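Local atomic coordinates of uncharacterized HDOD domain protein (Geobacter sulfurreducens, PDB entry 3HC1), a protein that is of unknown function but binds two iron ions in an HD-type site and probably belongs to the metal-dependent phosphohydrolases. Residues L106-R116 against V157-S168; I129-F139 against A229-A237. All coordinates share one frame; numbering follows the deposited sequence.

Contact 1: residues L106-R116 against V157-S168; sequences LFKTGKGPLNR and VFINFFRGKEFS
The side-chain amide of Asn160 reads the backbone of Leu114 with both its ends: OD1 accepts from Leu114 N at 2.9 Å (N-H...O 163°), and ND2 donates to Leu114 O, also at 2.9 Å. With CG anti to the backbone N (chi1 -174°), the amide swings off its helix to the loop, and the two bonds fix its flip. Cutting the side chain back to an alanine here is likely to leave the N-H and carbonyl of Leu114 without their partners and the loop less firmly held to the helix. Water bridges add to this polar seam, one running from Lys111 N to Phe161 O.

The aromatic part belongs to Phe161. Gly110 CA sits over the centre of its ring, a CH-pi contact 3.6 Å from the centroid, while Leu106 O and Phe107 O lie at the ring edge with Arg116 CG. Arg116 then curls back, and its NH1 donates to Gly110 O at 2.8 Å.

Apolar contacts fill both ends. Val157 CG2 meets Phe107 CE2 at 3.6 Å, and Pro113 CG and Leu114 CD2 pack on Phe167, Leu114 CD2 at the ring edge.

This is a loop between consecutive helices, 82-108 and 116-136, laid over helices 154-162 and 164-177 of the all-helical HDOD domain.

Contact 2: residues I129-F139 against A229-A237; sequences IAKLIAERTGF and AIVAMVAFA
Helices 129-136 and 229-237 run obliquely antiparallel, their axes 8.5 Å apart at closest and 130° between directions, and they come together most tightly where Ala130 and Ala237 have their CA atoms 5.2 Å apart. Small side chains permit this: Ala130 CB lies 3.7 Å from Ala237 CB, with Ile129 CG2 alongside.

Further along, selenomethionine Met233 reaches across. Its chain is extended beyond CG (chi2 166°), which carries SE to the backbone of Ala134, 3.7 Å from Ala134 CA, and sets CE 3.5 Å from Thr137 OG1. The Ile133 and Met233 side chains slide past each other in opposite directions, Ile133 CG2 against Met233 CG. Those of Ile133 and Phe236 cross at about a right angle, Ile133 CD1 meeting Phe236 CD1.

Beyond the Schellman motif at Gly138, Phe139 turns its ring back to the second helix. Its CE1 touches Ala229 CB and its CZ lies 3.7 Å from Ile230 CG1, while Met233 SE approaches the ring obliquely, 4.9 Å from the centroid, as a Met-aromatic contact.

Thr137 OG1 donates to Ile133 O at 2.8 Å, so the proton of the hydroxyl that faces Met233 CE goes to a carbonyl of its own segment. What joins the two segments is apolar side-chain packing, buried and dependent on shape rather than charge.

From the N terminus, the end of helix 82-108 and the loop after it form the first half of contact 1; helix 116-136 then runs on into the first half of contact 2. The chain returns to contact 1 at 157-168, closing a loop of 40 residues, and reaches 229-237 later to close one of 89. The two closures therefore cross rather than nest. The centres of the two contacts lie about 28 Å apart, on opposite sides of the chain's centre. Helix 116-136 spans the distance and carries His122, an iron ligand, between them. Contact 1 ties the end of helix 82-108 and the loop leading into helix 116-136 to helices 154-162 and 164-177; contact 2 ties the end of helix 116-136 to helix 229-243, which supplies the iron ligand Asp238.

Contact 1: residues L106-R116 against V157-S168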
loop_
_atom_site.group_PDB
_atom_site.type_symbol
_atom_site.label_atom_id
_atom_site.label_comp_id
_atom_site.label_asym_id
_atom_site.label_seq_id
_atom_site.Cartn_x
_atom_site.Cartn_y
_atom_site.Cartn_z
ATOM N N LEU A 106 -1.968 1.354 -12.813
ATOM C CA LEU A 106 -1.875 -0.059 -12.486
ATOM C C LEU A 106 -3.186 -0.651 -11.947
ATOM O O LEU A 106 -3.544 -1.757 -12.298
ATOM C CB LEU A 106 -0.762 -0.311 -11.486
ATOM C CG LEU A 106 -0.659 -1.791 -11.016
ATOM C CD1 LEU A 106 -0.100 -2.692 -12.167
ATOM C CD2 LEU A 106 0.237 -1.857 -9.810
ATOM N N PHE A 107 -3.879 0.102 -11.110
ATOM C CA PHE A 107 -5.105 -0.357 -10.481
ATOM C C PHE A 107 -6.338 -0.197 -11.417
ATOM O O PHE A 107 -7.367 -0.828 -11.216
ATOM C CB PHE A 107 -5.334 0.420 -9.165
ATOM C CG PHE A 107 -4.419 0.030 -8.043
ATOM C CD1 PHE A 107 -3.119 0.492 -8.007
ATOM C CD2 PHE A 107 -4.850 -0.821 -7.029
ATOM C CE1 PHE A 107 -2.286 0.175 -6.984
ATOM C CE2 PHE A 107 -4.045 -1.127 -5.994
ATOM C CZ PHE A 107 -2.738 -0.641 -5.959
ATOM N N LYS A 108 -6.239 0.678 -12.421
ATOM C CA LYS A 108 -7.313 0.928 -13.378
ATOM C C LYS A 108 -7.255 0.036 -14.587
ATOM O O LYS A 108 -8.275 -0.190 -15.212
ATOM C CB LYS A 108 -7.227 2.341 -13.979
ATOM C CG LYS A 108 -7.859 3.424 -13.256
ATOM C CD LYS A 108 -8.192 4.611 -14.249
ATOM C CE LYS A 108 -6.918 5.291 -14.846
ATOM N NZ LYS A 108 -6.636 5.031 -16.317
ATOM N N THR A 109 -6.050 -0.385 -14.979
ATOM C CA THR A 109 -5.842 -0.996 -16.299
ATOM C C THR A 109 -6.094 -2.517 -16.253
ATOM O O THR A 109 -5.196 -3.351 -16.226
ATOM C CB THR A 109 -4.449 -0.594 -16.831
ATOM O OG1 THR A 109 -4.416 0.840 -16.877
ATOM C CG2 THR A 109 -4.181 -1.150 -18.235
ATOM N N GLY A 110 -7.375 -2.865 -16.255
ATOM C CA GLY A 110 -7.803 -4.251 -16.211
ATOM C C GLY A 110 -9.232 -4.366 -15.719
ATOM O O GLY A 110 -9.850 -3.382 -15.286
ATOM N N LYS A 111 -9.705 -5.592 -15.705
ATOM C CA LYS A 111 -10.898 -5.940 -15.011
ATOM C C LYS A 111 -10.750 -7.344 -14.451
ATOM O O LYS A 111 -9.997 -8.174 -14.980
ATOM C CB LYS A 111 -12.098 -5.854 -16.021
ATOM C CG LYS A 111 -12.396 -7.099 -16.860
ATOM C CD LYS A 111 -11.314 -7.444 -17.854
ATOM C CE LYS A 111 -11.766 -8.525 -18.818
ATOM N NZ LYS A 111 -10.676 -9.172 -19.615
ATOM N N GLY A 112 -11.473 -7.609 -13.384
ATOM C CA GLY A 112 -11.585 -8.934 -12.839
ATOM C C GLY A 112 -12.765 -9.117 -11.878
ATOM O O GLY A 112 -13.635 -8.248 -11.795
ATOM N N PRO A 113 -12.813 -10.285 -11.174
ATOM C CA PRO A 113 -13.902 -10.604 -10.249
ATOM C C PRO A 113 -14.035 -9.663 -9.064
ATOM O O PRO A 113 -15.127 -9.431 -8.608
ATOM C CB PRO A 113 -13.650 -12.064 -9.854
ATOM C CG PRO A 113 -12.339 -12.410 -10.326
ATOM C CD PRO A 113 -11.873 -11.409 -11.331
ATOM N N LEU A 114 -12.955 -9.025 -8.632
ATOM C CA LEU A 114 -13.068 -7.919 -7.680
ATOM C C LEU A 114 -13.034 -6.563 -8.421
ATOM O O LEU A 114 -12.275 -6.367 -9.394
ATOM C CB LEU A 114 -11.886 -7.958 -6.716
ATOM C CG LEU A 114 -12.157 -8.437 -5.300
ATOM C CD1 LEU A 114 -12.869 -9.787 -5.320
ATOM C CD2 LEU A 114 -10.819 -8.512 -4.546
ATOM N N ASN A 115 -13.828 -5.617 -7.931
ATOM C CA ASN A 115 -13.976 -4.342 -8.584
ATOM C C ASN A 115 -12.669 -3.588 -8.457
ATOM O O ASN A 115 -12.004 -3.680 -7.433
ATOM C CB ASN A 115 -15.144 -3.544 -7.996
ATOM C CG ASN A 115 -16.530 -4.177 -8.296
ATOM O OD1 ASN A 115 -16.671 -4.990 -9.157
ATOM N ND2 ASN A 115 -17.536 -3.773 -7.551
ATOM N N ARG A 116 -12.291 -2.861 -9.499
ATOM C CA ARG A 116 -11.100 -2.034 -9.480
ATOM C C ARG A 116 -11.009 -1.166 -8.244
ATOM O O ARG A 116 -9.956 -1.071 -7.589
ATOM C CB ARG A 116 -11.046 -1.135 -10.711
ATOM C CG ARG A 116 -10.826 -1.890 -11.982
ATOM C CD ARG A 116 -10.948 -0.956 -13.169
ATOM N NE ARG A 116 -12.330 -0.719 -13.569
ATOM C CZ ARG A 116 -13.024 -1.412 -14.475
ATOM N NH1 ARG A 116 -12.530 -2.477 -15.111
ATOM N NH2 ARG A 116 -14.261 -1.019 -14.738
ATOM N N VAL A 157 -3.772 -7.401 -7.200
ATOM C CA VAL A 157 -4.013 -6.701 -8.424
ATOM C C VAL A 157 -3.628 -7.590 -9.578
ATOM O O VAL A 157 -4.374 -7.749 -10.529
ATOM C CB VAL A 157 -3.261 -5.339 -8.519
ATOM C CG1 VAL A 157 -3.418 -4.751 -9.925
ATOM C CG2 VAL A 157 -3.843 -4.384 -7.498
ATOM N N PHE A 158 -2.471 -8.221 -9.471
ATOM C CA PHE A 158 -2.043 -9.137 -10.507
ATOM C C PHE A 158 -2.982 -10.301 -10.707
ATOM O O PHE A 158 -3.331 -10.612 -11.832
ATOM C CB PHE A 158 -0.649 -9.689 -10.192
ATOM C CG PHE A 158 -0.207 -10.720 -11.162
ATOM C CD1 PHE A 158 0.334 -10.334 -12.367
ATOM C CD2 PHE A 158 -0.397 -12.072 -10.906
ATOM C CE1 PHE A 158 0.727 -11.286 -13.281
ATOM C CE2 PHE A 158 -0.006 -13.006 -11.826
ATOM C CZ PHE A 158 0.543 -12.607 -13.006
ATOM N N ILE A 159 -3.343 -10.999 -9.624
ATOM C CA ILE A 159 -4.169 -12.175 -9.759
ATOM C C ILE A 159 -5.557 -11.769 -10.318
ATOM O O ILE A 159 -6.118 -12.492 -11.160
ATOM C CB ILE A 159 -4.332 -12.915 -8.431
ATOM C CG1 ILE A 159 -2.962 -13.383 -7.906
ATOM C CG2 ILE A 159 -5.293 -14.094 -8.523
ATOM C CD1 ILE A 159 -3.066 -13.961 -6.527
ATOM N N ASN A 160 -6.087 -10.647 -9.806
ATOM C CA ASN A 160 -7.437 -10.142 -10.167
ATOM C C ASN A 160 -7.516 -9.825 -11.662
ATOM O O ASN A 160 -8.467 -10.211 -12.333
ATOM C CB ASN A 160 -7.820 -8.910 -9.328
ATOM C CG ASN A 160 -9.275 -8.457 -9.571
ATOM O OD1 ASN A 160 -10.212 -9.281 -9.652
ATOM N ND2 ASN A 160 -9.461 -7.167 -9.686
ATOM N N PHE A 161 -6.496 -9.158 -12.182
ATOM C CA PHE A 161 -6.523 -8.658 -13.563
ATOM C C PHE A 161 -5.953 -9.689 -14.547
ATOM O O PHE A 161 -6.336 -9.709 -15.720
ATOM C CB PHE A 161 -5.740 -7.358 -13.723
ATOM C CG PHE A 161 -6.417 -6.117 -13.195
ATOM C CD1 PHE A 161 -7.802 -6.064 -12.935
ATOM C CD2 PHE A 161 -5.653 -4.958 -13.024
ATOM C CE1 PHE A 161 -8.386 -4.921 -12.505
ATOM C CE2 PHE A 161 -6.252 -3.780 -12.589
ATOM C CZ PHE A 161 -7.622 -3.770 -12.332
ATOM N N PHE A 162 -5.021 -10.525 -14.074
ATOM C CA PHE A 162 -4.244 -11.352 -14.989
ATOM C C PHE A 162 -4.496 -12.817 -14.881
ATOM O O PHE A 162 -4.146 -13.543 -15.795
ATOM C CB PHE A 162 -2.752 -11.033 -14.879
ATOM C CG PHE A 162 -2.432 -9.661 -15.335
ATOM C CD1 PHE A 162 -2.130 -9.422 -16.672
ATOM C CD2 PHE A 162 -2.526 -8.604 -14.472
ATOM C CE1 PHE A 162 -1.870 -8.136 -17.117
ATOM C CE2 PHE A 162 -2.278 -7.300 -14.906
ATOM C CZ PHE A 162 -1.944 -7.072 -16.237
ATOM N N ARG A 163 -5.049 -13.255 -13.772
ATOM C CA ARG A 163 -5.484 -14.625 -13.587
ATOM C C ARG A 163 -6.913 -14.592 -13.036
ATOM O O ARG A 163 -7.232 -15.320 -12.121
ATOM C CB ARG A 163 -4.558 -15.390 -12.613
ATOM C CG ARG A 163 -3.104 -15.495 -13.053
ATOM C CD ARG A 163 -2.942 -16.246 -14.332
ATOM N NE ARG A 163 -3.310 -17.641 -14.236
ATOM C CZ ARG A 163 -2.463 -18.669 -14.116
ATOM N NH1 ARG A 163 -1.139 -18.489 -14.059
ATOM N NH2 ARG A 163 -2.952 -19.911 -14.058
ATOM N N GLY A 164 -7.756 -13.739 -13.609
ATOM C CA GLY A 164 -9.103 -13.509 -13.074
ATOM C C GLY A 164 -9.977 -14.743 -13.063
ATOM O O GLY A 164 -10.667 -15.052 -12.060
ATOM N N LYS A 165 -9.929 -15.454 -14.191
ATOM C CA LYS A 165 -10.701 -16.693 -14.359
ATOM C C LYS A 165 -10.488 -17.567 -13.127
ATOM O O LYS A 165 -11.459 -18.042 -12.540
ATOM C CB LYS A 165 -10.324 -17.387 -15.682
ATOM C CG LYS A 165 -11.228 -18.508 -16.136
ATOM C CD LYS A 165 -11.013 -18.863 -17.635
ATOM C CE LYS A 165 -9.542 -18.844 -18.097
ATOM N NZ LYS A 165 -9.394 -19.537 -19.413
ATOM N N GLU A 166 -9.229 -17.667 -12.694
ATOM C CA GLU A 166 -8.823 -18.421 -11.520
ATOM C C GLU A 166 -9.207 -17.733 -10.210
ATOM O O GLU A 166 -9.739 -18.377 -9.313
ATOM C CB GLU A 166 -7.292 -18.630 -11.522
ATOM C CG GLU A 166 -6.688 -19.536 -12.652
ATOM C CD GLU A 166 -6.650 -18.898 -14.063
ATOM O OE1 GLU A 166 -6.562 -17.668 -14.205
ATOM O OE2 GLU A 166 -6.700 -19.648 -15.063
ATOM N N PHE A 167 -8.908 -16.432 -10.077
ATOM C CA PHE A 167 -9.261 -15.637 -8.870
ATOM C C PHE A 167 -10.772 -15.706 -8.588
ATOM O O PHE A 167 -11.201 -15.602 -7.436
ATOM C CB PHE A 167 -8.889 -14.178 -9.113
ATOM C CG PHE A 167 -8.775 -13.312 -7.855
ATOM C CD1 PHE A 167 -7.983 -13.699 -6.776
ATOM C CD2 PHE A 167 -9.313 -12.037 -7.841
ATOM C CE1 PHE A 167 -7.803 -12.868 -5.654
ATOM C CE2 PHE A 167 -9.162 -11.192 -6.749
ATOM C CZ PHE A 167 -8.391 -11.595 -5.636
ATOM N N SER A 168 -11.569 -15.810 -9.660
ATOM C CA SER A 168 -13.034 -16.020 -9.515
ATOM C C SER A 168 -13.339 -17.064 -8.477
ATOM O O SER A 168 -14.264 -16.895 -7.710
ATOM C CB SER A 168 -13.696 -16.479 -10.824
ATOM O OG SER A 168 -13.617 -15.437 -11.765
HETATM O O HOH W 1 -7.554 -7.364 -16.955
HETATM O O HOH W 2 -9.506 -10.700 -15.142
HETATM O O HOH W 3 -8.243 -10.587 -18.025
#

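Contact 2: residues I129-F139 against A229-A237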
loop_
_atom_site.group_PDB
_atom_site.type_symbol
_atom_site.label_atom_id
_atom_site.label_comp_id
_atom_site.label_asym_id
_atom_site.label_seq_id
_atom_site.Cartn_x
_atom_site.Cartn_y
_atom_site.Cartn_z
ATOM N N ILE A 129 -2.823 5.310 6.219
ATOM C CA ILE A 129 -2.791 4.947 7.633
ATOM C C ILE A 129 -1.400 4.516 8.051
ATOM O O ILE A 129 -0.933 4.903 9.136
ATOM C CB ILE A 129 -3.856 3.853 7.986
ATOM C CG1 ILE A 129 -5.224 4.551 7.955
ATOM C CG2 ILE A 129 -3.560 3.201 9.395
ATOM C CD1 ILE A 129 -6.389 3.707 7.901
ATOM N N ALA A 130 -0.732 3.713 7.216
ATOM C CA ALA A 130 0.636 3.324 7.527
ATOM C C ALA A 130 1.538 4.571 7.653
ATOM O O ALA A 130 2.382 4.612 8.541
ATOM C CB ALA A 130 1.173 2.389 6.530
ATOM N N LYS A 131 1.316 5.573 6.815
ATOM C CA LYS A 131 2.092 6.788 6.911
ATOM C C LYS A 131 1.784 7.505 8.203
ATOM O O LYS A 131 2.726 7.948 8.858
ATOM C CB LYS A 131 1.918 7.719 5.743
ATOM C CG LYS A 131 3.035 8.786 5.704
ATOM C CD LYS A 131 2.821 9.801 4.621
ATOM C CE LYS A 131 3.914 10.888 4.659
ATOM N NZ LYS A 131 3.605 12.040 3.746
ATOM N N LEU A 132 0.490 7.606 8.578
ATOM C CA LEU A 132 0.106 8.268 9.843
ATOM C C LEU A 132 0.868 7.648 11.015
ATOM O O LEU A 132 1.411 8.386 11.879
ATOM C CB LEU A 132 -1.399 8.198 10.101
ATOM C CG LEU A 132 -2.322 9.038 9.216
ATOM C CD1 LEU A 132 -3.762 8.541 9.341
ATOM C CD2 LEU A 132 -2.199 10.543 9.532
ATOM N N ILE A 133 0.929 6.303 11.035
ATOM C CA ILE A 133 1.673 5.604 12.051
ATOM C C ILE A 133 3.180 5.959 12.044
ATOM O O ILE A 133 3.796 6.158 13.134
ATOM C CB ILE A 133 1.407 4.092 12.020
ATOM C CG1 ILE A 133 -0.085 3.835 12.328
ATOM C CG2 ILE A 133 2.326 3.367 13.042
ATOM C CD1 ILE A 133 -0.628 2.544 11.821
ATOM N N ALA A 134 3.771 6.037 10.845
ATOM C CA ALA A 134 5.150 6.415 10.677
ATOM C C ALA A 134 5.391 7.757 11.373
ATOM O O ALA A 134 6.317 7.920 12.148
ATOM C CB ALA A 134 5.445 6.583 9.252
ATOM N N GLU A 135 4.530 8.700 11.069
ATOM C CA GLU A 135 4.591 10.032 11.658
ATOM C C GLU A 135 4.452 10.016 13.180
ATOM O O GLU A 135 5.276 10.614 13.883
ATOM C CB GLU A 135 3.557 10.952 10.978
ATOM C CG GLU A 135 3.896 11.169 9.484
ATOM C CD GLU A 135 2.789 11.846 8.673
ATOM O OE1 GLU A 135 1.605 11.794 9.055
ATOM O OE2 GLU A 135 3.134 12.435 7.634
ATOM N N ARG A 136 3.462 9.291 13.704
ATOM C CA ARG A 136 3.233 9.275 15.151
ATOM C C ARG A 136 4.296 8.549 15.955
ATOM O O ARG A 136 4.423 8.773 17.168
ATOM C CB ARG A 136 1.865 8.657 15.514
ATOM C CG ARG A 136 0.678 9.392 14.975
ATOM C CD ARG A 136 0.513 10.797 15.513
ATOM N NE ARG A 136 -0.601 11.416 14.808
ATOM C CZ ARG A 136 -0.533 12.040 13.634
ATOM N NH1 ARG A 136 0.627 12.226 13.010
ATOM N NH2 ARG A 136 -1.649 12.497 13.079
ATOM N N THR A 137 5.072 7.694 15.310
ATOM C CA THR A 137 6.082 6.921 16.015
ATOM C C THR A 137 7.472 7.494 15.745
ATOM O O THR A 137 8.470 6.926 16.176
ATOM C CB THR A 137 5.990 5.432 15.617
ATOM O OG1 THR A 137 6.223 5.279 14.198
ATOM C CG2 THR A 137 4.619 4.827 16.025
ATOM N N GLY A 138 7.530 8.591 14.996
ATOM C CA GLY A 138 8.785 9.304 14.702
ATOM C C GLY A 138 9.676 8.657 13.659
ATOM O O GLY A 138 10.896 8.917 13.627
ATOM N N PHE A 139 9.093 7.835 12.782
ATOM C CA PHE A 139 9.878 7.171 11.749
ATOM C C PHE A 139 10.360 8.253 10.762
ATOM O O PHE A 139 9.588 9.092 10.316
ATOM C CB PHE A 139 9.059 6.071 11.052
ATOM C CG PHE A 139 9.842 5.267 10.097
ATOM C CD1 PHE A 139 10.666 4.252 10.543
ATOM C CD2 PHE A 139 9.808 5.535 8.742
ATOM C CE1 PHE A 139 11.418 3.502 9.641
ATOM C CE2 PHE A 139 10.570 4.799 7.841
ATOM C CZ PHE A 139 11.370 3.776 8.296
ATOM N N ALA A 229 10.402 -1.987 10.837
ATOM C CA ALA A 229 9.410 -0.898 11.105
ATOM C C ALA A 229 8.449 -0.740 9.971
ATOM O O ALA A 229 7.256 -0.750 10.207
ATOM C CB ALA A 229 10.051 0.433 11.395
ATOM N N ILE A 230 8.923 -0.663 8.729
ATOM C CA ILE A 230 8.011 -0.426 7.617
ATOM C C ILE A 230 6.996 -1.553 7.479
ATOM O O ILE A 230 5.818 -1.287 7.357
ATOM C CB ILE A 230 8.760 -0.166 6.268
ATOM C CG1 ILE A 230 9.610 1.136 6.365
ATOM C CG2 ILE A 230 7.748 -0.040 5.144
ATOM C CD1 ILE A 230 10.611 1.358 5.234
ATOM N N VAL A 231 7.461 -2.798 7.495
ATOM C CA VAL A 231 6.604 -3.944 7.338
ATOM C C VAL A 231 5.585 -3.957 8.485
ATOM O O VAL A 231 4.390 -4.160 8.261
ATOM C CB VAL A 231 7.343 -5.307 7.389
ATOM C CG1 VAL A 231 6.317 -6.412 6.989
ATOM C CG2 VAL A 231 8.572 -5.336 6.481
ATOM N N ALA A 232 6.074 -3.729 9.711
ATOM C CA ALA A 232 5.226 -3.709 10.880
ATOM C C ALA A 232 4.114 -2.655 10.724
ATOM O O ALA A 232 2.944 -2.949 11.021
ATOM C CB ALA A 232 6.075 -3.483 12.138
HETATM N N MSE A 233 4.476 -1.468 10.193
HETATM C CA MSE A 233 3.531 -0.376 9.963
HETATM C C MSE A 233 2.445 -0.729 8.965
HETATM O O MSE A 233 1.236 -0.453 9.178
HETATM C CB MSE A 233 4.291 0.953 9.579
HETATM C CG MSE A 233 4.926 1.542 10.878
HETATM SE SE MSE A 233 6.200 2.867 10.378
HETATM C CE MSE A 233 7.152 2.701 12.072
ATOM N N VAL A 234 2.869 -1.339 7.875
ATOM C CA VAL A 234 1.931 -1.702 6.787
ATOM C C VAL A 234 1.103 -2.902 7.222
ATOM O O VAL A 234 -0.111 -2.951 6.916
ATOM C CB VAL A 234 2.694 -1.966 5.470
ATOM C CG1 VAL A 234 1.783 -2.678 4.341
ATOM C CG2 VAL A 234 3.388 -0.658 4.957
ATOM N N ALA A 235 1.703 -3.876 7.919
ATOM C CA ALA A 235 0.888 -5.019 8.403
ATOM C C ALA A 235 -0.187 -4.526 9.330
ATOM O O ALA A 235 -1.333 -4.982 9.215
ATOM C CB ALA A 235 1.699 -6.126 9.133
ATOM N N PHE A 236 0.164 -3.622 10.270
ATOM C CA PHE A 236 -0.860 -3.045 11.158
ATOM C C PHE A 236 -1.935 -2.311 10.368
ATOM O O PHE A 236 -3.152 -2.536 10.561
ATOM C CB PHE A 236 -0.281 -2.139 12.268
ATOM C CG PHE A 236 -1.319 -1.521 13.119
ATOM C CD1 PHE A 236 -1.959 -0.377 12.718
ATOM C CD2 PHE A 236 -1.745 -2.163 14.276
ATOM C CE1 PHE A 236 -2.961 0.160 13.450
ATOM C CE2 PHE A 236 -2.754 -1.623 15.022
ATOM C CZ PHE A 236 -3.361 -0.471 14.616
ATOM N N ALA A 237 -1.503 -1.444 9.464
ATOM C CA ALA A 237 -2.445 -0.668 8.657
ATOM C C ALA A 237 -3.402 -1.552 7.843
ATOM O O ALA A 237 -4.585 -1.224 7.701
ATOM C CB ALA A 237 -1.720 0.365 7.770
#